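Local coordinates for enoyl-CoA hydratase/isomerase family protein (Ruegeria pomeroyi, PDB 3L3S) that probably works as a hydro-lyase of the crotonase (enoyl-CoA hydratase/isomerase) superfamily, consistent with a role in fatty acid metabolism, at residues R61-G66 / T107-E112; Q121-C126 / G183-I188. One frame throughout, in Å; residues are numbered along the deposited sequence.

After three earlier strands and a helix, the chain reaches strand 62-64; past helix 84-101, strand 107-111 packs against it, closing contact 1 with 40 residues between its segments. Contact 2 opens later, on helix 118-124, and closes when the chain comes back at 183-188, past strands 128-131 and 137-138 and three helices (150-155, 161-170, 176-182). The two loops follow one another and neither nest nor cross. In space they touch: M123 CG of contact 2 packs 3.6 Å from V111 CG2 of contact 1, and C126 SG lies near A109 CB. Helix 118-124 is thus shared ground, tying the six-stranded sheet and strand 62-64 to the turn that leads into strand 187-188.

Contact 1: R61-G66 / T107-E112; sequences RIFCAG and TIALVE
The F63 ring takes the V111 CG2 methyl over one face, a CH-pi contact in which CG2 lies 3.8 Å from the ring centroid and 13° off the normal. Two further atoms approach the ring obliquely: the carbonyl L110 O, 3.3 Å from F63 CE1, and the methyl A109 CB, 4.2 Å from F63 CZ. The ring is carried there because F63 CG stands anti to the backbone N (chi1 173°), which sends it toward strand 107-111. V111 meets it with both branches: CG2 presses on the ring, while CG1 sits 4.1 Å from F63 CB, and the two side chains cross at about a right angle. L122 and M123 of helix 118-124 also touch the phenyl group, so it is wedged between helix and strand. Replacing F63 by an alanine would probably leave V111 CG2 without a ring to rest on and open a gap between strand 107-111 and helix 118-124. The backbone of F63 bonds instead to I114, in the three-stranded sheet, whereas 107-111 is in the six-stranded one. No hydrogen bond spans the two segments; between them the join is apolar packing, with the L110 carbonyl as the one polar neighbour of the ring, which, lodged among methyls and that carbonyl, depends on shape and burial for its hold.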
loop_
_atom_site.group_PDB
_atom_site.type_symbol
_atom_site.label_atom_id
_atom_site.label_comp_id
_atom_site.label_asym_id
_atom_site.label_seq_id
_atom_site.Cartn_x
_atom_site.Cartn_y
_atom_site.Cartn_z
ATOM N N ARG B 61 0.869 30.823 -1.360
ATOM C CA ARG B 61 -0.408 30.344 -1.897
ATOM C C ARG B 61 -0.292 29.071 -2.762
ATOM O O ARG B 61 -1.186 28.221 -2.753
ATOM C CB ARG B 61 -1.054 31.490 -2.703
ATOM C CG ARG B 61 -2.223 31.104 -3.604
ATOM C CD ARG B 61 -2.768 32.265 -4.397
ATOM N NE ARG B 61 -1.743 33.164 -4.941
ATOM C CZ ARG B 61 -1.716 33.605 -6.194
ATOM N NH1 ARG B 61 -2.647 33.227 -7.064
ATOM N NH2 ARG B 61 -0.811 34.497 -6.554
ATOM N N ILE B 62 0.775 28.999 -3.558
ATOM C CA ILE B 62 1.017 27.856 -4.429
ATOM C C ILE B 62 2.374 27.232 -4.102
ATOM O O ILE B 62 3.381 27.946 -4.024
ATOM C CB ILE B 62 0.985 28.257 -5.955
ATOM C CG1 ILE B 62 -0.339 28.951 -6.321
ATOM C CG2 ILE B 62 1.129 27.005 -6.835
ATOM C CD1 ILE B 62 -0.461 29.446 -7.752
ATOM N N PHE B 63 2.395 25.914 -3.872
ATOM C CA PHE B 63 3.656 25.219 -3.614
ATOM C C PHE B 63 4.409 25.166 -4.941
ATOM O O PHE B 63 5.567 25.565 -5.013
ATOM C CB PHE B 63 3.433 23.799 -3.069
ATOM C CG PHE B 63 4.704 22.980 -2.940
ATOM C CD1 PHE B 63 5.690 23.322 -1.992
ATOM C CD2 PHE B 63 4.929 21.873 -3.781
ATOM C CE1 PHE B 63 6.893 22.571 -1.881
ATOM C CE2 PHE B 63 6.118 21.116 -3.687
ATOM C CZ PHE B 63 7.107 21.465 -2.733
ATOM N N CYS B 64 3.719 24.670 -5.968
ATOM C CA CYS B 64 4.238 24.533 -7.321
ATOM C C CYS B 64 3.082 24.123 -8.231
ATOM O O CYS B 64 2.367 23.152 -7.956
ATOM C CB CYS B 64 5.368 23.497 -7.371
ATOM S SG CYS B 64 6.059 23.221 -8.989
ATOM N N ALA B 65 2.897 24.886 -9.307
ATOM C CA ALA B 65 1.827 24.648 -10.270
ATOM C C ALA B 65 2.167 23.565 -11.289
ATOM O O ALA B 65 1.280 23.010 -11.946
ATOM C CB ALA B 65 1.448 25.957 -10.977
ATOM N N GLY B 66 3.444 23.204 -11.335
ATOM C CA GLY B 66 3.905 22.203 -12.276
ATOM C C GLY B 66 4.620 22.920 -13.393
ATOM O O GLY B 66 5.128 24.019 -13.183
ATOM N N THR B 107 15.115 13.961 1.830
ATOM C CA THR B 107 14.489 15.080 1.130
ATOM C C THR B 107 13.118 15.364 1.761
ATOM O O THR B 107 12.307 14.456 1.954
ATOM C CB THR B 107 14.363 14.797 -0.378
ATOM O OG1 THR B 107 13.547 13.640 -0.578
ATOM C CG2 THR B 107 15.757 14.544 -1.002
ATOM N N ILE B 108 12.905 16.613 2.165
ATOM C CA ILE B 108 11.661 17.034 2.820
ATOM C C ILE B 108 10.995 18.194 2.088
ATOM O O ILE B 108 11.622 19.214 1.819
ATOM C CB ILE B 108 11.912 17.480 4.303
ATOM C CG1 ILE B 108 12.580 16.358 5.107
ATOM C CG2 ILE B 108 10.587 17.871 4.987
ATOM C CD1 ILE B 108 13.342 16.821 6.323
ATOM N N ALA B 109 9.701 18.044 1.832
ATOM C CA ALA B 109 8.916 19.074 1.178
ATOM C C ALA B 109 8.059 19.847 2.190
ATOM O O ALA B 109 7.386 19.245 3.033
ATOM C CB ALA B 109 8.052 18.458 0.105
ATOM N N LEU B 110 8.143 21.177 2.136
ATOM C CA LEU B 110 7.369 22.081 3.004
ATOM C C LEU B 110 6.284 22.712 2.112
ATOM O O LEU B 110 6.582 23.540 1.240
ATOM C CB LEU B 110 8.296 23.150 3.599
ATOM C CG LEU B 110 7.966 24.013 4.828
ATOM C CD1 LEU B 110 9.254 24.686 5.274
ATOM C CD2 LEU B 110 6.904 25.066 4.573
ATOM N N VAL B 111 5.038 22.297 2.340
ATOM C CA VAL B 111 3.872 22.745 1.563
ATOM C C VAL B 111 2.900 23.636 2.352
ATOM O O VAL B 111 2.319 23.193 3.344
ATOM C CB VAL B 111 3.125 21.502 0.979
ATOM C CG1 VAL B 111 1.895 21.885 0.183
ATOM C CG2 VAL B 111 4.064 20.714 0.093
ATOM N N GLU B 112 2.702 24.868 1.862
ATOM C CA GLU B 112 1.805 25.866 2.477
ATOM C C GLU B 112 0.550 26.130 1.635
ATOM O O GLU B 112 -0.426 26.708 2.134
ATOM C CB GLU B 112 2.529 27.209 2.671
ATOM C CG GLU B 112 3.689 27.198 3.651
ATOM C CD GLU B 112 4.584 28.420 3.541
ATOM O OE1 GLU B 112 4.824 28.901 2.417
ATOM O OE2 GLU B 112 5.077 28.890 4.589
#

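Contact 2: Q121-C126 / G183-I188; sequences QLMAAC and GLINRI
L184 and I185 receive the side chain of M123, present here as selenomethionine, just beyond helix 176-182. The segment starts at G183, the C-prime residue of a Schellman motif: its positive phi (94°) turns the chain out of the helix, with L184 N bonded to A179 O and G183 N to L180 O. L184 follows, meeting M123 CE twice. Its carbonyl L184 O lies 3.2 Å from M123 CE, and its branch CD1 comes within 3.8 Å of the same methyl, L184 CG being close behind; the two side chains cross at about a right angle. M123 reaches this point with CG anti to its backbone N, then bends at chi2 (-144°) and chi3 (67°), which turns CE aside from the line of the chain, toward L184. Next comes I185, whose CG2 rests 4.1 Å from M123 SE, while its longer branch, CG1 and CD1, leads away from the helix; A131 of strand 128-131 and A179 touch I185 as well. N186 joins that strand through backbone bonding with A129, and R187 and I188 go on into the weakly bonded strand at the sheet edge. Behind M123 lies a subunit interface: R162 of a second subunit bonds to M123 O and C126 O, and Y232 OH of a third bonds to Q121 NE2. No hydrogen bond links 121-126 with 183-188, so the join is apolar apart from the L184 carbonyl. The fold is the crotonase spiral of beta-beta-alpha units; in this protein helix 118-124, held inside it, packs M123 on the turn between helix 176-182 and strand 187-188, beside the trimer interface.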
loop_
_atom_site.group_PDB
_atom_site.type_symbol
_atom_site.label_atom_id
_atom_site.label_comp_id
_atom_site.label_asym_id
_atom_site.label_seq_id
_atom_site.Cartn_x
_atom_site.Cartn_y
_atom_site.Cartn_z
ATOM N N GLN B 121 4.031 16.047 -7.931
ATOM C CA GLN B 121 5.055 15.032 -8.204
ATOM C C GLN B 121 6.349 15.326 -7.429
ATOM O O GLN B 121 6.920 14.419 -6.827
ATOM C CB GLN B 121 5.345 14.986 -9.710
ATOM C CG GLN B 121 6.484 14.080 -10.159
ATOM C CD GLN B 121 6.628 13.992 -11.666
ATOM O OE1 GLN B 121 6.125 14.836 -12.421
ATOM N NE2 GLN B 121 7.313 12.955 -12.117
ATOM N N LEU B 122 6.769 16.596 -7.435
ATOM C CA LEU B 122 7.978 17.078 -6.750
ATOM C C LEU B 122 7.889 16.777 -5.268
ATOM O O LEU B 122 8.853 16.308 -4.650
ATOM C CB LEU B 122 8.133 18.595 -6.939
ATOM C CG LEU B 122 9.385 19.300 -6.382
ATOM C CD1 LEU B 122 10.617 18.924 -7.200
ATOM C CD2 LEU B 122 9.183 20.816 -6.392
HETATM N N MSE B 123 6.697 17.029 -4.732
HETATM C CA MSE B 123 6.378 16.802 -3.336
HETATM C C MSE B 123 6.340 15.285 -3.079
HETATM O O MSE B 123 6.957 14.801 -2.135
HETATM C CB MSE B 123 5.020 17.431 -3.022
HETATM C CG MSE B 123 4.730 17.568 -1.558
HETATM SE SE MSE B 123 2.855 17.266 -1.143
HETATM C CE MSE B 123 2.889 15.386 -1.622
ATOM N N ALA B 124 5.665 14.553 -3.965
ATOM C CA ALA B 124 5.546 13.102 -3.868
ATOM C C ALA B 124 6.885 12.379 -3.997
ATOM O O ALA B 124 7.057 11.320 -3.409
ATOM C CB ALA B 124 4.562 12.580 -4.886
ATOM N N ALA B 125 7.836 12.990 -4.712
ATOM C CA ALA B 125 9.181 12.431 -4.909
ATOM C C ALA B 125 10.074 12.618 -3.680
ATOM O O ALA B 125 11.101 11.955 -3.547
ATOM C CB ALA B 125 9.841 13.032 -6.147
ATOM N N CYS B 126 9.679 13.518 -2.782
ATOM C CA CYS B 126 10.432 13.742 -1.547
ATOM C C CYS B 126 10.132 12.608 -0.558
ATOM O O CYS B 126 9.069 11.991 -0.639
ATOM C CB CYS B 126 10.088 15.095 -0.919
ATOM S SG CYS B 126 10.638 16.552 -1.865
ATOM N N GLY B 183 -1.822 9.320 2.965
ATOM C CA GLY B 183 -0.386 9.117 3.010
ATOM C C GLY B 183 0.361 9.978 2.016
ATOM O O GLY B 183 1.482 9.657 1.640
ATOM N N LEU B 184 -0.266 11.068 1.583
ATOM C CA LEU B 184 0.332 12.001 0.626
ATOM C C LEU B 184 1.290 12.928 1.370
ATOM O O LEU B 184 2.302 13.351 0.816
ATOM C CB LEU B 184 -0.775 12.764 -0.106
ATOM C CG LEU B 184 -0.581 13.623 -1.357
ATOM C CD1 LEU B 184 0.218 12.885 -2.451
ATOM C CD2 LEU B 184 -1.955 14.019 -1.876
ATOM N N ILE B 185 0.957 13.223 2.629
ATOM C CA ILE B 185 1.792 14.035 3.516
ATOM C C ILE B 185 1.974 13.258 4.826
ATOM O O ILE B 185 1.218 12.320 5.092
ATOM C CB ILE B 185 1.206 15.460 3.784
ATOM C CG1 ILE B 185 -0.266 15.375 4.204
ATOM C CG2 ILE B 185 1.434 16.355 2.564
ATOM C CD1 ILE B 185 -0.901 16.663 4.669
ATOM N N ASN B 186 2.953 13.661 5.638
ATOM C CA ASN B 186 3.255 12.992 6.909
ATOM C C ASN B 186 2.531 13.503 8.154
ATOM O O ASN B 186 2.170 12.704 9.029
ATOM C CB ASN B 186 4.762 13.008 7.175
ATOM C CG ASN B 186 5.545 12.166 6.183
ATOM O OD1 ASN B 186 5.822 10.987 6.428
ATOM N ND2 ASN B 186 5.907 12.765 5.058
ATOM N N ARG B 187 2.338 14.823 8.244
ATOM C CA ARG B 187 1.686 15.446 9.394
ATOM C C ARG B 187 1.146 16.818 9.015
ATOM O O ARG B 187 1.713 17.491 8.156
ATOM C CB ARG B 187 2.698 15.573 10.547
ATOM C CG ARG B 187 2.116 15.718 11.941
ATOM C CD ARG B 187 3.214 15.620 13.006
ATOM N NE ARG B 187 2.679 15.876 14.346
ATOM C CZ ARG B 187 3.410 16.094 15.438
ATOM N NH1 ARG B 187 4.740 16.082 15.385
ATOM N NH2 ARG B 187 2.804 16.375 16.585
ATOM N N ILE B 188 0.021 17.201 9.618
ATOM C CA ILE B 188 -0.585 18.520 9.388
ATOM C C ILE B 188 -0.240 19.371 10.597
ATOM O O ILE B 188 -0.487 18.975 11.734
ATOM C CB ILE B 188 -2.140 18.487 9.272
ATOM C CG1 ILE B 188 -2.598 17.674 8.058
ATOM C CG2 ILE B 188 -2.685 19.912 9.113
ATOM C CD1 ILE B 188 -4.095 17.382 8.070
#